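Transcriptional regulator (Vibrio virus VP882, PDB 7DWM) binds the autoinducer 3,5-dimethylpyrazin-2-ol in a PAS-fold domain and, with a LuxR-type helix-turn-helix domain, probably binds DNA to regulate transcription. Local coordinates at residues C65-F70 and H94-G99. Residues are numbered along the deposited sequence; the frame is centred on the assembly and turned at random.
Sequences CETAAF and HPYANG
His94 NE2 is held by one hydrogen bond, to Asp92 OD1; ND1 has one of its own, with Gln232 OE1, and together they fix the rotation of the imidazole, which may be doubly protonated. This ring sits near the end of strand 88-96 of the PAS fold, where the 3-10 turn of residues 66-69, leading into helix 71-80, closes over the strand beside the bound 3,5-dimethylpyrazin-2-ol. No hydrogen bond joins the two segments. Phe70 and His94 form an offset edge-to-face pair, the imidazole edge turned to the phenyl face, with planes at 71°. His94 CE1 comes within 3.8 Å of Phe70 CD2. Thr67 CG2 lies over one imidazole face, displaced toward the rim, 4.1 Å from His94 CG. The Thr67 side chain crosses Tyr96 at about a right angle, CG2 3.6 Å from Tyr96 CE1. Both residues touch the ligand, consistent with this packing forming part of the pocket wall, while Tyr96 OH is hydrogen-bonded to Asp92 O. Farther out, Glu66 CB rests 3.7 Å from CG of Pro95, the centre of an inverse gamma turn. Cys65 SG, anti to its backbone N (chi1 -172°), reaches the strand end, 3.9 Å from Tyr96 CA.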
ATOM      1  N   CYS A  65      20.496   1.601  18.601  1.00117.84           N
ATOM      2  CA  CYS A  65      19.740   2.273  17.545  1.00102.17           C
ATOM      3  C   CYS A  65      18.690   3.181  18.148  1.00 98.33           C
ATOM      4  O   CYS A  65      18.181   2.924  19.240  1.00 95.48           O
ATOM      5  CB  CYS A  65      19.069   1.287  16.574  1.00112.51           C
ATOM      6  SG  CYS A  65      18.337   2.136  15.161  1.00 97.94           S
ATOM      7  N   GLU A  66      18.369   4.237  17.405  1.00 88.73           N
ATOM      8  CA  GLU A  66      17.514   5.306  17.903  1.00 80.34           C
ATOM      9  C   GLU A  66      16.066   4.862  18.031  1.00 88.47           C
ATOM     10  O   GLU A  66      15.289   5.523  18.734  1.00103.00           O
ATOM     11  CB  GLU A  66      17.602   6.524  16.976  1.00 86.53           C
ATOM     12  CG  GLU A  66      19.018   7.017  16.726  1.00 80.28           C
ATOM     13  CD  GLU A  66      19.338   8.298  17.470  1.00 80.49           C
ATOM     14  OE1 GLU A  66      20.405   8.885  17.193  1.00 72.74           O
ATOM     15  OE2 GLU A  66      18.529   8.714  18.329  1.00 70.84           O
ATOM     16  N   THR A  67      15.697   3.770  17.345  1.00 99.23           N
ATOM     17  CA  THR A  67      14.375   3.178  17.497  1.00 64.77           C
ATOM     18  C   THR A  67      13.944   3.112  18.949  1.00 78.84           C
ATOM     19  O   THR A  67      12.764   3.322  19.252  1.00 79.17           O
ATOM     20  CB  THR A  67      14.367   1.775  16.888  1.00 88.84           C
ATOM     21  OG1 THR A  67      15.610   1.121  17.149  1.00102.92           O
ATOM     22  CG2 THR A  67      14.161   1.854  15.381  1.00 89.92           C
ATOM     23  N   ALA A  68      14.883   2.855  19.862  1.00 91.43           N
ATOM     24  CA  ALA A  68      14.540   2.650  21.265  1.00 81.47           C
ATOM     25  C   ALA A  68      13.783   3.831  21.861  1.00 94.84           C
ATOM     26  O   ALA A  68      12.974   3.648  22.782  1.00 90.04           O
ATOM     27  CB  ALA A  68      15.805   2.374  22.082  1.00 92.84           C
ATOM     28  N   ALA A  69      14.021   5.046  21.359  1.00 81.93           N
ATOM     29  CA  ALA A  69      13.328   6.202  21.917  1.00 57.22           C
ATOM     30  C   ALA A  69      11.819   6.112  21.736  1.00 84.81           C
ATOM     31  O   ALA A  69      11.075   6.707  22.525  1.00 98.62           O
ATOM     32  CB  ALA A  69      13.853   7.491  21.283  1.00 77.94           C
ATOM     33  N   PHE A  70      11.354   5.372  20.731  1.00100.79           N
ATOM     34  CA  PHE A  70       9.933   5.142  20.520  1.00 93.84           C
ATOM     35  C   PHE A  70       9.507   3.743  20.935  1.00102.83           C
ATOM     36  O   PHE A  70       8.379   3.334  20.635  1.00 96.52           O
ATOM     37  CB  PHE A  70       9.571   5.390  19.055  1.00 85.90           C
ATOM     38  CG  PHE A  70       9.523   6.839  18.688  1.00 82.71           C
ATOM     39  CD1 PHE A  70       8.324   7.528  18.701  1.00 85.98           C
ATOM     40  CD2 PHE A  70      10.680   7.516  18.341  1.00 82.56           C
ATOM     41  CE1 PHE A  70       8.277   8.866  18.367  1.00 75.96           C
ATOM     42  CE2 PHE A  70      10.638   8.854  18.009  1.00 74.95           C
ATOM     43  CZ  PHE A  70       9.436   9.529  18.022  1.00 84.33           C
ATOM     44  N   HIS A  94      12.659   6.390  10.652  1.00 55.33           N
ATOM     45  CA  HIS A  94      13.645   6.323  11.721  1.00 72.91           C
ATOM     46  C   HIS A  94      15.051   6.412  11.157  1.00 63.96           C
ATOM     47  O   HIS A  94      15.297   5.972  10.027  1.00 76.88           O
ATOM     48  CB  HIS A  94      13.512   5.024  12.528  1.00 67.03           C
ATOM     49  CG  HIS A  94      12.307   4.976  13.409  1.00 68.99           C
ATOM     50  ND1 HIS A  94      12.229   5.655  14.605  1.00 87.95           N
ATOM     51  CD2 HIS A  94      11.132   4.323  13.272  1.00 73.39           C
ATOM     52  CE1 HIS A  94      11.054   5.429  15.164  1.00 71.25           C
ATOM     53  NE2 HIS A  94      10.369   4.621  14.376  1.00 86.88           N
ATOM     54  N   PRO A  95      15.997   6.957  11.923  1.00 66.00           N
ATOM     55  CA  PRO A  95      17.429   6.828  11.593  1.00 85.04           C
ATOM     56  C   PRO A  95      17.948   5.443  11.976  1.00 93.72           C
ATOM     57  O   PRO A  95      18.595   5.226  13.000  1.00 89.50           O
ATOM     58  CB  PRO A  95      18.065   7.941  12.428  1.00 65.83           C
ATOM     59  CG  PRO A  95      17.186   8.037  13.627  1.00 69.48           C
ATOM     60  CD  PRO A  95      15.783   7.743  13.150  1.00 68.52           C
ATOM     61  N   TYR A  96      17.647   4.468  11.121  1.00101.84           N
ATOM     62  CA  TYR A  96      18.061   3.100  11.363  1.00 93.33           C
ATOM     63  C   TYR A  96      19.583   2.984  11.248  1.00102.65           C
ATOM     64  O   TYR A  96      20.280   3.921  10.845  1.00 86.53           O
ATOM     65  CB  TYR A  96      17.359   2.155  10.387  1.00 85.03           C
ATOM     66  CG  TYR A  96      15.848   2.160  10.520  1.00 82.93           C
ATOM     67  CD1 TYR A  96      15.228   1.654  11.655  1.00 80.29           C
ATOM     68  CD2 TYR A  96      15.044   2.675   9.512  1.00 69.26           C
ATOM     69  CE1 TYR A  96      13.850   1.658  11.781  1.00 84.63           C
ATOM     70  CE2 TYR A  96      13.666   2.686   9.630  1.00 75.33           C
ATOM     71  CZ  TYR A  96      13.076   2.176  10.766  1.00 66.27           C
ATOM     72  OH  TYR A  96      11.706   2.185  10.887  1.00 73.48           O
ATOM     73  N   ALA A  97      20.091   1.799  11.596  1.00 97.46           N
ATOM     74  CA  ALA A  97      21.527   1.575  11.734  1.00 89.92           C
ATOM     75  C   ALA A  97      22.329   1.935  10.488  1.00 89.23           C
ATOM     76  O   ALA A  97      23.557   2.047  10.581  1.00 94.71           O
ATOM     77  CB  ALA A  97      21.787   0.114  12.103  1.00105.12           C
ATOM     78  N   ASN A  98      21.687   2.120   9.337  1.00 95.25           N
ATOM     79  CA  ASN A  98      22.390   2.509   8.119  1.00104.09           C
ATOM     80  C   ASN A  98      21.702   3.686   7.442  1.00 99.85           C
ATOM     81  O   ASN A  98      21.523   3.706   6.220  1.00 87.99           O
ATOM     82  CB  ASN A  98      22.528   1.332   7.158  1.00110.21           C
ATOM     83  CG  ASN A  98      23.807   1.401   6.341  1.00119.25           C
ATOM     84  OD1 ASN A  98      24.166   2.457   5.822  1.00119.99           O
ATOM     85  ND2 ASN A  98      24.504   0.275   6.232  1.00106.86           N
ATOM     86  N   GLY A  99      21.305   4.680   8.223  1.00101.84           N
ATOM     87  CA  GLY A  99      20.722   5.897   7.699  1.00 91.70           C
ATOM     88  C   GLY A  99      19.226   5.979   7.955  1.00 82.48           C
ATOM     89  O   GLY A  99      18.594   5.059   8.474  1.00 81.71           O
TER